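Local atomic coordinates of periplasmic binding protein (Sulfurospirillum deleyianum, PDB entry 4PAG), a protein that probably serves as the solute-binding component of an ABC transporter, capturing a small ligand for uptake. Residues P265-L279 against D299-V311. Numbering follows the deposited sequence.
Sequences PFNWTDRPPSFMRIL and DKVKAFYQLFFGV
Leu279 of helix 277-288 lies against Val301 of helix 297-309 with CA atoms 6.9 Å apart, while the preceding loop runs past the far end of that helix, where Pro265 and Phe309 are 9.4 Å apart at CA. Leu279 is a knob among Lys300, Val301, Phe304 and Tyr305. Its CB stands over the centre of the Phe304 ring, 3.9 Å from the centroid, a CH-pi contact. CG lies anti to the backbone N (chi1 176°), which carries CD2 to the Tyr305 ring edge. Selenomethionine Met276 bends so that SE meets two ring edges, Met-aromatic contacts 3.6 Å from Phe309 CZ and 3.9 Å from Phe304 CE1. Phe309 forms an offset edge-to-face pair with Phe266, the edge being that of Phe309, planes at 64°, and takes Pro265 CD over its own face. Trp268 CH2 packs on Val301 CG2, and NE1 donates in its ring plane to Tyr305 OH (2.9 Å, 160°); this hydroxyl also bonds Ser264 O. Shortening Trp268 to an alanine is likely to leave Tyr305 OH without its indole donor and a gap beside Val301. The Trp268 side chain is about 8 Å from the bound histidine. The contact packs helix 277-288 and its leading loop onto helix 297-309; Val301 also meets helix 315-322, Ile278 helix 141-163 and Phe275 helix 28-37.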
loop_
_atom_site.group_PDB
_atom_site.type_symbol
_atom_site.label_atom_id
_atom_site.label_comp_id
_atom_site.label_asym_id
_atom_site.label_seq_id
_atom_site.Cartn_x
_atom_site.Cartn_y
_atom_site.Cartn_z
ATOM N N PRO A 265 4.720 10.288 -1.994
ATOM C CA PRO A 265 3.378 10.859 -1.899
ATOM C C PRO A 265 2.311 9.867 -1.421
ATOM O O PRO A 265 1.199 10.277 -1.063
ATOM C CB PRO A 265 3.095 11.254 -3.342
ATOM C CG PRO A 265 3.737 10.155 -4.123
ATOM C CD PRO A 265 5.002 9.834 -3.372
ATOM N N PHE A 266 2.638 8.575 -1.456
ATOM C CA PHE A 266 1.755 7.525 -0.984
ATOM C C PHE A 266 2.496 6.757 0.111
ATOM O O PHE A 266 3.717 6.595 0.052
ATOM C CB PHE A 266 1.419 6.527 -2.096
ATOM C CG PHE A 266 0.787 7.115 -3.328
ATOM C CD1 PHE A 266 -0.054 8.230 -3.278
ATOM C CD2 PHE A 266 0.976 6.483 -4.557
ATOM C CE1 PHE A 266 -0.651 8.720 -4.438
ATOM C CE2 PHE A 266 0.377 6.965 -5.711
ATOM C CZ PHE A 266 -0.443 8.082 -5.650
ATOM N N ASN A 267 1.753 6.251 1.086
ATOM C CA ASN A 267 2.347 5.488 2.188
ATOM C C ASN A 267 3.076 4.242 1.681
ATOM O O ASN A 267 2.557 3.509 0.826
ATOM C CB ASN A 267 1.251 5.093 3.163
ATOM C CG ASN A 267 1.784 4.711 4.530
ATOM O OD1 ASN A 267 2.364 3.626 4.717
ATOM N ND2 ASN A 267 1.568 5.585 5.504
ATOM N N TRP A 268 4.281 4.006 2.204
ATOM C CA TRP A 268 5.109 2.894 1.759
ATOM C C TRP A 268 4.608 1.518 2.210
ATOM O O TRP A 268 4.991 0.524 1.605
ATOM C CB TRP A 268 6.576 3.072 2.203
ATOM C CG TRP A 268 7.350 4.082 1.403
ATOM C CD1 TRP A 268 6.840 5.079 0.617
ATOM C CD2 TRP A 268 8.772 4.211 1.336
ATOM N NE1 TRP A 268 7.854 5.801 0.054
ATOM C CE2 TRP A 268 9.051 5.296 0.482
ATOM C CE3 TRP A 268 9.841 3.515 1.914
ATOM C CZ2 TRP A 268 10.356 5.698 0.185
ATOM C CZ3 TRP A 268 11.130 3.920 1.617
ATOM C CH2 TRP A 268 11.374 4.999 0.767
ATOM N N THR A 269 3.771 1.440 3.246
ATOM C CA THR A 269 3.364 0.119 3.776
ATOM C C THR A 269 1.871 -0.136 4.027
ATOM O O THR A 269 1.457 -1.296 4.040
ATOM C CB THR A 269 4.153 -0.256 5.061
ATOM O OG1 THR A 269 3.663 0.486 6.185
ATOM C CG2 THR A 269 5.633 0.016 4.888
ATOM N N ASP A 270 1.061 0.909 4.200
ATOM C CA ASP A 270 -0.318 0.738 4.678
ATOM C C ASP A 270 -1.118 2.052 4.575
ATOM O O ASP A 270 -0.535 3.121 4.428
ATOM C CB ASP A 270 -0.263 0.272 6.139
ATOM C CG ASP A 270 -1.580 -0.266 6.652
ATOM O OD1 ASP A 270 -2.462 -0.619 5.838
ATOM O OD2 ASP A 270 -1.725 -0.354 7.892
ATOM N N ARG A 271 -2.449 1.971 4.631
ATOM C CA ARG A 271 -3.297 3.159 4.735
ATOM C C ARG A 271 -3.096 4.093 3.531
ATOM O O ARG A 271 -2.897 5.292 3.696
ATOM C CB ARG A 271 -3.018 3.917 6.056
ATOM C CG ARG A 271 -2.946 3.051 7.302
ATOM C CD ARG A 271 -4.243 2.298 7.593
ATOM N NE ARG A 271 -4.043 1.265 8.609
ATOM C CZ ARG A 271 -5.017 0.559 9.189
ATOM N NH1 ARG A 271 -6.294 0.775 8.896
ATOM N NH2 ARG A 271 -4.709 -0.369 10.084
ATOM N N PRO A 272 -3.185 3.547 2.305
ATOM C CA PRO A 272 -3.623 2.210 1.938
ATOM C C PRO A 272 -2.521 1.172 1.696
ATOM O O PRO A 272 -1.380 1.528 1.395
ATOM C CB PRO A 272 -4.304 2.459 0.600
ATOM C CG PRO A 272 -3.442 3.520 -0.019
ATOM C CD PRO A 272 -2.978 4.389 1.114
ATOM N N PRO A 273 -2.889 -0.117 1.775
ATOM C CA PRO A 273 -2.103 -1.154 1.122
ATOM C C PRO A 273 -2.034 -0.796 -0.360
ATOM O O PRO A 273 -3.037 -0.375 -0.928
ATOM C CB PRO A 273 -2.932 -2.427 1.315
ATOM C CG PRO A 273 -3.979 -2.100 2.302
ATOM C CD PRO A 273 -4.164 -0.621 2.303
ATOM N N SER A 274 -0.861 -0.895 -0.967
ATOM C CA SER A 274 -0.721 -0.562 -2.380
ATOM C C SER A 274 0.573 -1.113 -2.965
ATOM O O SER A 274 1.420 -1.667 -2.253
ATOM C CB SER A 274 -0.749 0.959 -2.586
ATOM O OG SER A 274 0.514 1.541 -2.279
ATOM N N PHE A 275 0.706 -0.927 -4.274
ATOM C CA PHE A 275 1.921 -1.262 -5.007
ATOM C C PHE A 275 3.199 -0.637 -4.414
ATOM O O PHE A 275 4.299 -1.102 -4.699
ATOM C CB PHE A 275 1.776 -0.804 -6.458
ATOM C CG PHE A 275 1.923 0.668 -6.620
ATOM C CD1 PHE A 275 0.837 1.505 -6.480
ATOM C CD2 PHE A 275 3.176 1.228 -6.861
ATOM C CE1 PHE A 275 0.989 2.880 -6.599
ATOM C CE2 PHE A 275 3.330 2.591 -6.974
ATOM C CZ PHE A 275 2.231 3.426 -6.848
HETATM N N MSE A 276 3.070 0.419 -3.615
HETATM C CA MSE A 276 4.240 1.023 -2.947
HETATM C C MSE A 276 5.003 0.003 -2.125
HETATM O O MSE A 276 6.203 0.181 -1.851
HETATM C CB MSE A 276 3.835 2.153 -2.002
HETATM C CG MSE A 276 3.201 3.360 -2.677
HETATM SE SE MSE A 276 4.433 4.287 -3.902
HETATM C CE MSE A 276 5.738 4.975 -2.588
ATOM N N ARG A 277 4.325 -1.074 -1.733
ATOM C CA ARG A 277 4.948 -2.172 -0.975
ATOM C C ARG A 277 6.090 -2.867 -1.711
ATOM O O ARG A 277 6.975 -3.456 -1.076
ATOM C CB ARG A 277 3.898 -3.196 -0.566
ATOM C CG ARG A 277 2.962 -2.672 0.503
ATOM C CD ARG A 277 1.695 -3.501 0.647
ATOM N NE ARG A 277 1.029 -3.111 1.879
ATOM C CZ ARG A 277 0.026 -3.751 2.465
ATOM N NH1 ARG A 277 -0.508 -4.847 1.926
ATOM N NH2 ARG A 277 -0.454 -3.272 3.614
ATOM N N ILE A 278 6.071 -2.796 -3.041
ATOM C CA ILE A 278 7.198 -3.240 -3.855
ATOM C C ILE A 278 8.515 -2.645 -3.328
ATOM O O ILE A 278 9.526 -3.341 -3.237
ATOM C CB ILE A 278 6.973 -2.852 -5.328
ATOM C CG1 ILE A 278 5.845 -3.710 -5.908
ATOM C CG2 ILE A 278 8.241 -3.024 -6.149
ATOM C CD1 ILE A 278 5.139 -3.069 -7.088
ATOM N N LEU A 279 8.479 -1.362 -2.973
ATOM C CA LEU A 279 9.623 -0.678 -2.376
ATOM C C LEU A 279 9.581 -0.755 -0.852
ATOM O O LEU A 279 10.609 -0.985 -0.205
ATOM C CB LEU A 279 9.636 0.786 -2.810
ATOM C CG LEU A 279 10.712 1.682 -2.202
ATOM C CD1 LEU A 279 12.084 1.254 -2.677
ATOM C CD2 LEU A 279 10.447 3.133 -2.569
ATOM N N ASP A 299 19.400 3.408 -3.414
ATOM C CA ASP A 299 19.389 3.228 -4.873
ATOM C C ASP A 299 18.077 2.622 -5.380
ATOM O O ASP A 299 17.609 2.973 -6.456
ATOM C CB ASP A 299 20.572 2.369 -5.324
ATOM C CG ASP A 299 21.909 3.062 -5.129
ATOM O OD1 ASP A 299 21.934 4.276 -4.817
ATOM O OD2 ASP A 299 22.946 2.387 -5.300
ATOM N N LYS A 300 17.499 1.701 -4.616
ATOM C CA LYS A 300 16.159 1.180 -4.931
ATOM C C LYS A 300 15.088 2.273 -4.882
ATOM O O LYS A 300 14.225 2.338 -5.758
ATOM C CB LYS A 300 15.784 0.042 -3.991
ATOM C CG LYS A 300 16.588 -1.215 -4.253
ATOM C CD LYS A 300 15.927 -2.453 -3.672
ATOM C CE LYS A 300 16.494 -3.717 -4.294
ATOM N NZ LYS A 300 16.032 -3.893 -5.696
ATOM N N VAL A 301 15.154 3.138 -3.876
ATOM C CA VAL A 301 14.226 4.268 -3.797
ATOM C C VAL A 301 14.350 5.124 -5.058
ATOM O O VAL A 301 13.346 5.471 -5.683
ATOM C CB VAL A 301 14.455 5.144 -2.536
ATOM C CG1 VAL A 301 13.462 6.296 -2.493
ATOM C CG2 VAL A 301 14.332 4.317 -1.262
ATOM N N LYS A 302 15.584 5.446 -5.443
ATOM C CA LYS A 302 15.816 6.314 -6.596
ATOM C C LYS A 302 15.267 5.709 -7.879
ATOM O O LYS A 302 14.571 6.395 -8.624
ATOM C CB LYS A 302 17.308 6.667 -6.752
ATOM C CG LYS A 302 17.764 7.790 -5.838
ATOM C CD LYS A 302 19.287 7.937 -5.862
ATOM C CE LYS A 302 19.762 9.185 -5.134
ATOM N NZ LYS A 302 20.133 10.296 -6.056
ATOM N N ALA A 303 15.555 4.429 -8.119
ATOM C CA ALA A 303 15.078 3.740 -9.324
ATOM C C ALA A 303 13.555 3.612 -9.337
ATOM O O ALA A 303 12.914 3.819 -10.360
ATOM C CB ALA A 303 15.712 2.363 -9.444
ATOM N N PHE A 304 12.984 3.279 -8.189
ATOM C CA PHE A 304 11.539 3.120 -8.076
ATOM C C PHE A 304 10.811 4.446 -8.356
ATOM O O PHE A 304 9.850 4.489 -9.138
ATOM C CB PHE A 304 11.187 2.558 -6.701
ATOM C CG PHE A 304 9.733 2.253 -6.523
ATOM C CD1 PHE A 304 8.871 3.226 -6.057
ATOM C CD2 PHE A 304 9.225 0.994 -6.820
ATOM C CE1 PHE A 304 7.531 2.961 -5.889
ATOM C CE2 PHE A 304 7.881 0.720 -6.651
ATOM C CZ PHE A 304 7.036 1.708 -6.184
ATOM N N TYR A 305 11.285 5.527 -7.750
ATOM C CA TYR A 305 10.643 6.827 -7.929
ATOM C C TYR A 305 10.793 7.346 -9.358
ATOM O O TYR A 305 9.871 7.984 -9.895
ATOM C CB TYR A 305 11.129 7.851 -6.885
ATOM C CG TYR A 305 10.272 7.822 -5.628
ATOM C CD1 TYR A 305 10.285 6.713 -4.783
ATOM C CD2 TYR A 305 9.431 8.877 -5.307
ATOM C CE1 TYR A 305 9.489 6.666 -3.652
ATOM C CE2 TYR A 305 8.629 8.841 -4.170
ATOM C CZ TYR A 305 8.654 7.728 -3.349
ATOM O OH TYR A 305 7.863 7.672 -2.210
ATOM N N GLN A 306 11.920 7.029 -9.992
ATOM C CA GLN A 306 12.160 7.466 -11.364
ATOM C C GLN A 306 11.144 6.858 -12.312
ATOM O O GLN A 306 10.537 7.571 -13.109
ATOM C CB GLN A 306 13.578 7.115 -11.824
ATOM C CG GLN A 306 14.006 7.836 -13.099
ATOM C CD GLN A 306 13.560 7.164 -14.389
ATOM O OE1 GLN A 306 13.334 5.948 -14.444
ATOM N NE2 GLN A 306 13.460 7.960 -15.453
ATOM N N LEU A 307 10.944 5.554 -12.204
ATOM C CA LEU A 307 10.064 4.824 -13.118
ATOM C C LEU A 307 8.596 5.035 -12.765
ATOM O O LEU A 307 7.783 5.385 -13.638
ATOM C CB LEU A 307 10.405 3.330 -13.113
ATOM C CG LEU A 307 9.506 2.431 -13.973
ATOM C CD1 LEU A 307 9.609 2.815 -15.445
ATOM C CD2 LEU A 307 9.851 0.966 -13.780
ATOM N N PHE A 308 8.249 4.839 -11.494
ATOM C CA PHE A 308 6.838 4.912 -11.076
ATOM C C PHE A 308 6.272 6.327 -11.076
ATOM O O PHE A 308 5.126 6.522 -11.470
ATOM C CB PHE A 308 6.612 4.224 -9.714
ATOM C CG PHE A 308 6.530 2.730 -9.812
ATOM C CD1 PHE A 308 7.670 1.977 -9.988
ATOM C CD2 PHE A 308 5.299 2.080 -9.788
ATOM C CE1 PHE A 308 7.604 0.598 -10.111
ATOM C CE2 PHE A 308 5.225 0.705 -9.901
ATOM C CZ PHE A 308 6.380 -0.041 -10.068
ATOM N N PHE A 309 7.070 7.311 -10.664
ATOM C CA PHE A 309 6.588 8.686 -10.514
ATOM C C PHE A 309 7.205 9.675 -11.503
ATOM O O PHE A 309 6.717 10.793 -11.631
ATOM C CB PHE A 309 6.792 9.171 -9.070
ATOM C CG PHE A 309 5.941 8.439 -8.068
ATOM C CD1 PHE A 309 4.575 8.695 -7.989
ATOM C CD2 PHE A 309 6.487 7.482 -7.221
ATOM C CE1 PHE A 309 3.776 8.013 -7.082
ATOM C CE2 PHE A 309 5.691 6.801 -6.310
ATOM C CZ PHE A 309 4.334 7.066 -6.242
ATOM N N GLY A 310 8.261 9.270 -12.209
ATOM C CA GLY A 310 8.956 10.177 -13.117
ATOM C C GLY A 310 9.708 11.263 -12.370
ATOM O O GLY A 310 9.866 12.370 -12.879
ATOM N N VAL A 311 10.173 10.948 -11.162
ATOM C CA VAL A 311 10.779 11.937 -10.274
ATOM C C VAL A 311 12.210 11.540 -9.929
ATOM O O VAL A 311 12.465 10.402 -9.540
ATOM C CB VAL A 311 9.963 12.090 -8.981
ATOM C CG1 VAL A 311 10.699 12.961 -7.973
ATOM C CG2 VAL A 311 8.598 12.687 -9.295
#